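Local coordinates for protein probable intron-encoded endonuclease 1 (PDB 6X1J) that cuts DNA as a LAGLIDADG homing endonuclease involved in the homing of an intron in the mitochondrial 21S rRNA gene, at residues P17-K20 against L21-D24; I71-I74 against V75-F78; R139-A142 against Y143-M146. All coordinates share one frame; numbering follows the deposited sequence.

Contact 1 of 3, residues P17-K20 against L21-D24; sequences PNSK and LIKD. With nucleotides of chain C.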
loop_
_atom_site.group_PDB
_atom_site.type_symbol
_atom_site.label_atom_id
_atom_site.label_comp_id
_atom_site.label_asym_id
_atom_site.label_seq_id
_atom_site.Cartn_x
_atom_site.Cartn_y
_atom_site.Cartn_z
ATOM N N PRO A 17 24.009 12.482 -1.968
ATOM C CA PRO A 17 22.667 12.707 -2.489
ATOM C C PRO A 17 22.701 13.625 -3.718
ATOM O O PRO A 17 21.998 13.321 -4.686
ATOM C CB PRO A 17 21.899 13.347 -1.318
ATOM C CG PRO A 17 22.676 12.948 -0.080
ATOM C CD PRO A 17 24.119 12.805 -0.537
ATOM N N ASN A 18 23.528 14.682 -3.675
ATOM C CA ASN A 18 23.441 15.811 -4.644
ATOM C C ASN A 18 24.256 15.503 -5.893
ATOM O O ASN A 18 24.382 16.398 -6.719
ATOM C CB ASN A 18 23.859 17.154 -4.050
ATOM C CG ASN A 18 23.066 18.319 -4.607
ATOM O OD1 ASN A 18 22.337 18.188 -5.584
ATOM N ND2 ASN A 18 23.182 19.476 -3.982
ATOM N N SER A 19 24.748 14.277 -6.047
ATOM C CA SER A 19 25.515 13.863 -7.246
ATOM C C SER A 19 24.670 14.067 -8.512
ATOM O O SER A 19 23.475 13.724 -8.520
ATOM C CB SER A 19 26.020 12.448 -7.130
ATOM O OG SER A 19 26.679 12.247 -5.887
ATOM N N LYS A 20 25.318 14.614 -9.537
ATOM C CA LYS A 20 24.796 14.907 -10.891
ATOM C C LYS A 20 24.281 13.628 -11.562
ATOM O O LYS A 20 23.176 13.681 -12.187
ATOM C CB LYS A 20 25.943 15.481 -11.728
ATOM C CG LYS A 20 25.558 16.105 -13.061
ATOM C CD LYS A 20 25.384 17.617 -13.001
ATOM C CE LYS A 20 25.466 18.275 -14.365
ATOM N NZ LYS A 20 24.781 17.493 -15.422
ATOM N N LEU A 21 25.072 12.550 -11.500
ATOM C CA LEU A 21 24.703 11.195 -12.017
ATOM C C LEU A 21 23.260 10.832 -11.578
ATOM O O LEU A 21 22.447 10.442 -12.441
ATOM C CB LEU A 21 25.728 10.174 -11.506
ATOM C CG LEU A 21 26.746 9.677 -12.531
ATOM C CD1 LEU A 21 27.940 9.013 -11.854
ATOM C CD2 LEU A 21 26.095 8.720 -13.518
ATOM N N ILE A 22 22.928 11.035 -10.299
ATOM C CA ILE A 22 21.574 10.740 -9.733
ATOM C C ILE A 22 20.544 11.603 -10.479
ATOM O O ILE A 22 19.556 11.024 -10.997
ATOM C CB ILE A 22 21.510 10.970 -8.207
ATOM C CG1 ILE A 22 22.494 10.102 -7.417
ATOM C CG2 ILE A 22 20.086 10.758 -7.734
ATOM C CD1 ILE A 22 22.584 10.457 -5.937
ATOM N N LYS A 23 20.766 12.924 -10.552
ATOM C CA LYS A 23 19.809 13.860 -11.205
ATOM C C LYS A 23 19.686 13.491 -12.687
ATOM O O LYS A 23 18.547 13.532 -13.213
ATOM C CB LYS A 23 20.215 15.319 -11.037
ATOM C CG LYS A 23 20.594 15.687 -9.620
ATOM C CD LYS A 23 20.578 17.153 -9.352
ATOM C CE LYS A 23 21.229 17.419 -8.017
ATOM N NZ LYS A 23 20.714 18.645 -7.378
ATOM N N ASP A 24 20.800 13.129 -13.331
ATOM C CA ASP A 24 20.799 12.710 -14.758
ATOM C C ASP A 24 20.048 11.374 -14.899
ATOM O O ASP A 24 19.306 11.231 -15.868
ATOM C CB ASP A 24 22.227 12.688 -15.328
ATOM C CG ASP A 24 22.814 14.072 -15.586
ATOM O OD1 ASP A 24 22.021 15.046 -15.699
ATOM O OD2 ASP A 24 24.056 14.176 -15.687
ATOM P P DT C 6 17.590 18.193 -5.062
ATOM O OP1 DT C 6 17.911 17.582 -6.380
ATOM O OP2 DT C 6 16.243 18.769 -4.759
ATOM O "O5'" DT C 6 17.926 17.060 -4.002
ATOM C "C5'" DT C 6 19.031 16.152 -4.206
ATOM C "C4'" DT C 6 19.145 15.257 -2.994
ATOM O "O4'" DT C 6 19.602 15.987 -1.826
ATOM C "C3'" DT C 6 17.855 14.547 -2.560
ATOM O "O3'" DT C 6 18.086 13.154 -2.398
ATOM C "C2'" DT C 6 17.494 15.199 -1.239
ATOM C "C1'" DT C 6 18.876 15.500 -0.711
ATOM N N1 DT C 6 19.027 16.454 0.405
ATOM C C2 DT C 6 20.100 16.238 1.234
ATOM O O2 DT C 6 20.899 15.330 1.061
ATOM N N3 DT C 6 20.211 17.124 2.274
ATOM C C4 DT C 6 19.355 18.161 2.582
ATOM O O4 DT C 6 19.578 18.864 3.566
ATOM C C5 DT C 6 18.243 18.330 1.669
ATOM C C7 DT C 6 17.262 19.432 1.913
ATOM C C6 DT C 6 18.139 17.481 0.638
ATOM P P DT C 5 17.572 24.752 -3.259
ATOM O OP1 DT C 5 16.810 25.362 -4.371
ATOM O OP2 DT C 5 16.962 24.608 -1.914
ATOM O "O5'" DT C 5 18.035 23.366 -3.887
ATOM C "C5'" DT C 5 18.898 22.600 -3.086
ATOM C "C4'" DT C 5 19.437 21.406 -3.819
ATOM O "O4'" DT C 5 20.664 21.089 -3.121
ATOM C "C3'" DT C 5 18.531 20.191 -3.645
ATOM O "O3'" DT C 5 18.712 19.283 -4.735
ATOM C "C2'" DT C 5 18.989 19.629 -2.319
ATOM C "C1'" DT C 5 20.484 19.924 -2.338
ATOM N N1 DT C 5 21.043 20.155 -0.986
ATOM C C2 DT C 5 22.101 19.354 -0.644
ATOM O O2 DT C 5 22.637 18.585 -1.428
ATOM N N3 DT C 5 22.548 19.515 0.642
ATOM C C4 DT C 5 22.040 20.353 1.609
ATOM O O4 DT C 5 22.559 20.378 2.728
ATOM C C5 DT C 5 20.905 21.153 1.190
ATOM C C7 DT C 5 20.273 22.093 2.168
ATOM C C6 DT C 5 20.454 20.994 -0.064
ATOM P P DA C 7 17.294 12.127 -3.345
ATOM O OP1 DA C 7 17.642 12.380 -4.767
ATOM O OP2 DA C 7 15.840 12.188 -2.915
ATOM O "O5'" DA C 7 17.945 10.739 -2.913
ATOM C "C5'" DA C 7 19.158 10.244 -3.515
ATOM C "C4'" DA C 7 19.938 9.470 -2.479
ATOM O "O4'" DA C 7 20.259 10.357 -1.381
ATOM C "C3'" DA C 7 19.204 8.276 -1.859
ATOM O "O3'" DA C 7 20.061 7.113 -1.927
ATOM C "C2'" DA C 7 18.758 8.806 -0.502
ATOM C "C1'" DA C 7 19.817 9.837 -0.141
ATOM N N9 DA C 7 19.309 10.967 0.636
ATOM C C8 DA C 7 18.185 11.694 0.331
ATOM N N7 DA C 7 17.938 12.663 1.179
ATOM C C5 DA C 7 18.973 12.574 2.100
ATOM C C6 DA C 7 19.294 13.340 3.231
ATOM N N6 DA C 7 18.563 14.372 3.649
ATOM N N1 DA C 7 20.392 12.995 3.940
ATOM C C2 DA C 7 21.126 11.962 3.510
ATOM N N3 DA C 7 20.937 11.176 2.446
ATOM C C4 DA C 7 19.833 11.544 1.771
#
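Lys23 NZ reaches back past the start of its helix to Asn18 and the DNA backbone together. It donates to OP1 of DT6 of chain C at 3.2 Å and weakly to O3' of DT5 of chain C. Asn18 OD1 lies beside the same ammonium, but their modelled approach is implausibly short, so that bond is doubtful in detail. Lys23 covers the distance because its chain is extended beyond CG (chi2 -162°, chi3 -169°). The other end of the Asn18 amide faces the DNA: ND2 lies 2.8 Å from O2 of DT5 of chain C and bonds weakly to that nucleotide's O4'. Pro17 continues along the minor groove, its CG 3.2 Å from O2 of DT6 and 3.5 Å from N3 of DA7, both of chain C. Behind these residues, Asp24 N donates to Lys20 O at 2.7 Å, while Lys20 NZ forms a long, weak salt bridge to Asp24 OD2 at 3.4 Å. The whole forms the N-terminal entry to helix 20-26. Ser19 stands at the N-cap position, but its OG makes no capping bond and turns instead to Gly16 O; Lys20 N binds another phosphate, and Leu21 and Ile22 pack on preceding loops through Ile7, Leu15 and Leu12.

Contact 2 of 3, residues I71-I74 against V75-F78; sequences IEHI and VRVF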
loop_
_atom_site.group_PDB
_atom_site.type_symbol
_atom_site.label_atom_id
_atom_site.label_comp_id
_atom_site.label_asym_id
_atom_site.label_seq_id
_atom_site.Cartn_x
_atom_site.Cartn_y
_atom_site.Cartn_z
ATOM N N ILE A 71 8.306 -6.791 1.093
ATOM C CA ILE A 71 9.080 -5.563 0.792
ATOM C C ILE A 71 9.979 -5.786 -0.429
ATOM O O ILE A 71 10.122 -4.834 -1.247
ATOM C CB ILE A 71 9.867 -5.038 2.005
ATOM C CG1 ILE A 71 10.377 -3.622 1.742
ATOM C CG2 ILE A 71 11.008 -5.967 2.351
ATOM C CD1 ILE A 71 10.801 -2.852 3.012
ATOM N N GLU A 72 10.571 -6.957 -0.592
ATOM C CA GLU A 72 11.457 -7.197 -1.765
ATOM C C GLU A 72 10.633 -7.202 -3.070
ATOM O O GLU A 72 11.101 -6.630 -4.110
ATOM C CB GLU A 72 12.225 -8.513 -1.629
ATOM C CG GLU A 72 13.372 -8.457 -0.646
ATOM C CD GLU A 72 14.024 -9.810 -0.386
ATOM O OE1 GLU A 72 13.669 -10.813 -1.080
ATOM O OE2 GLU A 72 14.850 -9.874 0.524
ATOM N N HIS A 73 9.400 -7.696 -2.999
ATOM C CA HIS A 73 8.424 -7.616 -4.118
ATOM C C HIS A 73 8.069 -6.147 -4.466
ATOM O O HIS A 73 7.996 -5.829 -5.672
ATOM C CB HIS A 73 7.173 -8.414 -3.754
ATOM C CG HIS A 73 6.094 -8.257 -4.765
ATOM N ND1 HIS A 73 6.138 -8.904 -5.995
ATOM C CD2 HIS A 73 4.964 -7.519 -4.737
ATOM C CE1 HIS A 73 5.055 -8.601 -6.675
ATOM N NE2 HIS A 73 4.323 -7.741 -5.929
ATOM N N ILE A 74 7.789 -5.308 -3.462
ATOM C CA ILE A 74 7.364 -3.884 -3.661
ATOM C C ILE A 74 8.540 -3.130 -4.311
ATOM O O ILE A 74 8.364 -2.497 -5.378
ATOM C CB ILE A 74 6.912 -3.265 -2.320
ATOM C CG1 ILE A 74 5.645 -3.933 -1.767
ATOM C CG2 ILE A 74 6.728 -1.763 -2.469
ATOM C CD1 ILE A 74 4.437 -3.792 -2.655
ATOM N N VAL A 75 9.735 -3.290 -3.750
ATOM C CA VAL A 75 10.977 -2.724 -4.337
ATOM C C VAL A 75 11.136 -3.164 -5.798
ATOM O O VAL A 75 11.470 -2.281 -6.596
ATOM C CB VAL A 75 12.210 -2.986 -3.471
ATOM C CG1 VAL A 75 13.495 -2.686 -4.229
ATOM C CG2 VAL A 75 12.163 -2.147 -2.210
ATOM N N ARG A 76 10.893 -4.417 -6.187
ATOM C CA ARG A 76 11.002 -4.796 -7.632
ATOM C C ARG A 76 9.954 -4.007 -8.434
ATOM O O ARG A 76 10.342 -3.472 -9.489
ATOM C CB ARG A 76 10.926 -6.303 -7.888
ATOM C CG ARG A 76 12.211 -7.059 -7.551
ATOM C CD ARG A 76 12.290 -8.561 -7.877
ATOM N NE ARG A 76 11.156 -9.352 -7.386
ATOM C CZ ARG A 76 11.008 -9.883 -6.151
ATOM N NH1 ARG A 76 9.898 -10.543 -5.848
ATOM N NH2 ARG A 76 11.935 -9.742 -5.211
ATOM N N VAL A 77 8.705 -3.833 -7.946
ATOM C CA VAL A 77 7.657 -3.047 -8.697
ATOM C C VAL A 77 8.158 -1.607 -8.982
ATOM O O VAL A 77 7.978 -1.096 -10.084
ATOM C CB VAL A 77 6.302 -3.020 -7.950
ATOM C CG1 VAL A 77 5.301 -2.119 -8.662
ATOM C CG2 VAL A 77 5.708 -4.393 -7.757
ATOM N N PHE A 78 8.742 -0.934 -8.002
ATOM C CA PHE A 78 9.307 0.421 -8.117
ATOM C C PHE A 78 10.845 0.376 -8.271
ATOM O O PHE A 78 11.554 1.221 -7.686
ATOM C CB PHE A 78 8.845 1.197 -6.881
ATOM C CG PHE A 78 7.335 1.279 -6.776
ATOM C CD1 PHE A 78 6.620 2.175 -7.567
ATOM C CD2 PHE A 78 6.631 0.440 -5.918
ATOM C CE1 PHE A 78 5.235 2.253 -7.472
ATOM C CE2 PHE A 78 5.248 0.523 -5.827
ATOM C CZ PHE A 78 4.554 1.420 -6.613
HETATM O O HOH W 1 12.559 -11.918 -3.436
HETATM O O HOH W 2 8.080 -10.712 -7.934
#
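The imidazole of His73 has Val77 CG2 over one face, offset toward the rim and 4.1 Å from NE2, while Arg76 NH1 comes up at the ring edge. The guanidinium of Arg76 lies with one face over the backbone of the preceding turn, above His73 CA and Glu72 O. Ring and guanidinium are turned 71° against each other, and water 2 sits in the plane of both: it accepts from Arg76 NH1 at 2.8 Å and bonds His73 ND1 at 3.3 Å. A chi3 bend (-50°) folds the arginine back. Ile74 CG2 runs beside Phe78 CD2 at 4.1 Å, and Phe78 N closes on Ile74 O. This is the last turn of helix 68-77, whose buried side (Ile71, Ile74) faces Phe63 and Trp65 of strand 60-65. Glu72 OE1 and Arg76 NH2, opposite in charge, stand 4.6 Å apart and are joined through water 1, which donates to the former and accepts from the latter. Their attraction is probably softened by solvent, while Glu72 OE2 has a direct salt bridge with Lys68. With NE2 bonded to Tyr143 OH and ND1 to water 2, the latter bond long, the imidazole is held at both nitrogens, which probably limits its rotation.

Contact 3 of 3, residues R139-A142 against Y143-M146; sequences RSLA and YWFM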
loop_
_atom_site.group_PDB
_atom_site.type_symbol
_atom_site.label_atom_id
_atom_site.label_comp_id
_atom_site.label_asym_id
_atom_site.label_seq_id
_atom_site.Cartn_x
_atom_site.Cartn_y
_atom_site.Cartn_z
ATOM N N ARG A 139 -6.053 -4.610 -9.129
ATOM C CA ARG A 139 -4.629 -4.619 -8.735
ATOM C C ARG A 139 -4.501 -3.767 -7.461
ATOM O O ARG A 139 -3.908 -4.276 -6.479
ATOM C CB ARG A 139 -3.710 -4.216 -9.900
ATOM C CG ARG A 139 -2.215 -4.304 -9.587
ATOM C CD ARG A 139 -1.316 -3.811 -10.729
ATOM N NE ARG A 139 -1.350 -4.678 -11.902
ATOM C CZ ARG A 139 -0.517 -5.694 -12.123
ATOM N NH1 ARG A 139 0.423 -5.995 -11.230
ATOM N NH2 ARG A 139 -0.670 -6.425 -13.219
ATOM N N SER A 140 -5.064 -2.544 -7.445
ATOM C CA SER A 140 -5.035 -1.630 -6.266
ATOM C C SER A 140 -5.659 -2.349 -5.064
ATOM O O SER A 140 -5.077 -2.285 -3.948
ATOM C CB SER A 140 -5.768 -0.277 -6.493
ATOM O OG SER A 140 -5.444 0.346 -7.735
ATOM N N LEU A 141 -6.811 -2.982 -5.269
ATOM C CA LEU A 141 -7.536 -3.696 -4.161
ATOM C C LEU A 141 -6.629 -4.750 -3.519
ATOM O O LEU A 141 -6.667 -4.865 -2.273
ATOM C CB LEU A 141 -8.779 -4.409 -4.686
ATOM C CG LEU A 141 -10.022 -3.555 -4.909
ATOM C CD1 LEU A 141 -11.146 -4.457 -5.370
ATOM C CD2 LEU A 141 -10.409 -2.814 -3.644
ATOM N N ALA A 142 -5.846 -5.480 -4.329
ATOM C CA ALA A 142 -4.974 -6.588 -3.848
ATOM C C ALA A 142 -3.895 -6.024 -2.941
ATOM O O ALA A 142 -3.620 -6.614 -1.884
ATOM C CB ALA A 142 -4.349 -7.352 -4.993
ATOM N N TYR A 143 -3.274 -4.940 -3.362
ATOM C CA TYR A 143 -2.193 -4.287 -2.580
ATOM C C TYR A 143 -2.778 -3.712 -1.288
ATOM O O TYR A 143 -2.160 -3.872 -0.239
ATOM C CB TYR A 143 -1.378 -3.356 -3.498
ATOM C CG TYR A 143 -0.445 -4.129 -4.402
ATOM C CD1 TYR A 143 0.790 -4.594 -3.947
ATOM C CD2 TYR A 143 -0.832 -4.514 -5.678
ATOM C CE1 TYR A 143 1.636 -5.369 -4.752
ATOM C CE2 TYR A 143 -0.007 -5.296 -6.491
ATOM C CZ TYR A 143 1.223 -5.732 -6.026
ATOM O OH TYR A 143 2.019 -6.481 -6.853
ATOM N N TRP A 144 -3.930 -3.042 -1.354
ATOM C CA TRP A 144 -4.625 -2.512 -0.161
ATOM C C TRP A 144 -4.852 -3.677 0.794
ATOM O O TRP A 144 -4.559 -3.560 1.978
ATOM C CB TRP A 144 -5.944 -1.924 -0.585
ATOM C CG TRP A 144 -6.697 -1.222 0.484
ATOM C CD1 TRP A 144 -6.259 -0.802 1.706
ATOM C CD2 TRP A 144 -8.015 -0.697 0.311
ATOM N NE1 TRP A 144 -7.251 -0.095 2.328
ATOM C CE2 TRP A 144 -8.339 -0.024 1.496
ATOM C CE3 TRP A 144 -8.954 -0.769 -0.729
ATOM C CZ2 TRP A 144 -9.579 0.604 1.665
ATOM C CZ3 TRP A 144 -10.189 -0.189 -0.552
ATOM C CH2 TRP A 144 -10.483 0.499 0.627
ATOM N N PHE A 145 -5.309 -4.791 0.261
ATOM C CA PHE A 145 -5.611 -5.987 1.087
ATOM C C PHE A 145 -4.322 -6.611 1.670
ATOM O O PHE A 145 -4.294 -6.970 2.864
ATOM C CB PHE A 145 -6.477 -6.982 0.297
ATOM C CG PHE A 145 -6.943 -8.125 1.177
ATOM C CD1 PHE A 145 -7.990 -7.950 2.067
ATOM C CD2 PHE A 145 -6.253 -9.324 1.202
ATOM C CE1 PHE A 145 -8.337 -8.949 2.963
ATOM C CE2 PHE A 145 -6.618 -10.330 2.087
ATOM C CZ PHE A 145 -7.655 -10.140 2.964
ATOM N N MET A 146 -3.224 -6.739 0.917
ATOM C CA MET A 146 -1.988 -7.354 1.488
ATOM C C MET A 146 -1.471 -6.436 2.597
ATOM O O MET A 146 -1.010 -6.921 3.643
ATOM C CB MET A 146 -0.926 -7.595 0.408
ATOM C CG MET A 146 -1.390 -8.604 -0.649
ATOM S SD MET A 146 -0.135 -9.146 -1.864
ATOM C CE MET A 146 -0.284 -7.919 -3.161
HETATM O O HOH W 3 1.952 -4.816 -9.300
#
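Arg139 and Tyr143 lie side by side one helical turn apart, pointing the same way, with Arg139 CG 3.9 Å from Tyr143 CE2. Their flat ends are nearly parallel, 18° between the planes, and water 3 joins them, accepting from Arg139 NH1 at 2.7 Å and hydrogen-bonding Tyr143 OH at 3.0 Å. Nearer the backbone, Arg139 O sits at the ring edge, 3.2 Å from Tyr143 CD2, and also accepts from Tyr143 N. With CG placed beside the backbone N (chi1 -76°), the ring leans back over the preceding turn. Met146 CE lies over one of its faces, toward the rim; a bend at chi3 (-88°) brings that methyl round. Met146 CG meanwhile rests 3.2 Å from Ala142 O, the acceptor for Met146 N at 2.8 Å. Around the helix, Leu141 CD2 touches the edge of the Trp144 indole at CE3, 3.8 Å away.

Farther out, Tyr143 OH bonds His73 NE2 on helix 68-77, and Ser140 OG bonds Glu38 O of helix 34-45. A phenylalanine in place of Tyr143 would probably leave His73 NE2 without its partner, leaving the imidazole less firmly oriented, and cost water 3 one of its holds.

The turn belongs to the second LAGLIDADG helix, 138-148, whose C-terminal end carries Asp147 and Asp148, ligands of the two bound potassium ions. Arg139 and Tyr143 meet Thr39, and Trp144 meets Leu45, on helix 34-45, the first LAGLIDADG helix. Leu141 and Trp144 pack on Leu182 of helix 172-186, Phe145 sets its ring edge-to-face with Phe211, and Tyr143 and Met146 reach Tyr70 of helix 68-77.

From the N terminus, the three contacts follow in series; each joins consecutive residues, so none closes a long loop and none nests within or crosses another. Contact 1 lies at the periphery, about 28 Å from the centre of the chain, where an N-terminal loop enters a short helix against the DNA; it touches neither of the others. Contact 2 ends helix 68-77, which packs on the sheet that holds strands 60-65 and 98-105. Contact 3, on helix 138-148, is the most central. Contacts 2 and 3 meet directly, Ile74 CD1 lying 3.8 Å from Tyr143 CE1, so helix 138-148 is tied to helix 68-77.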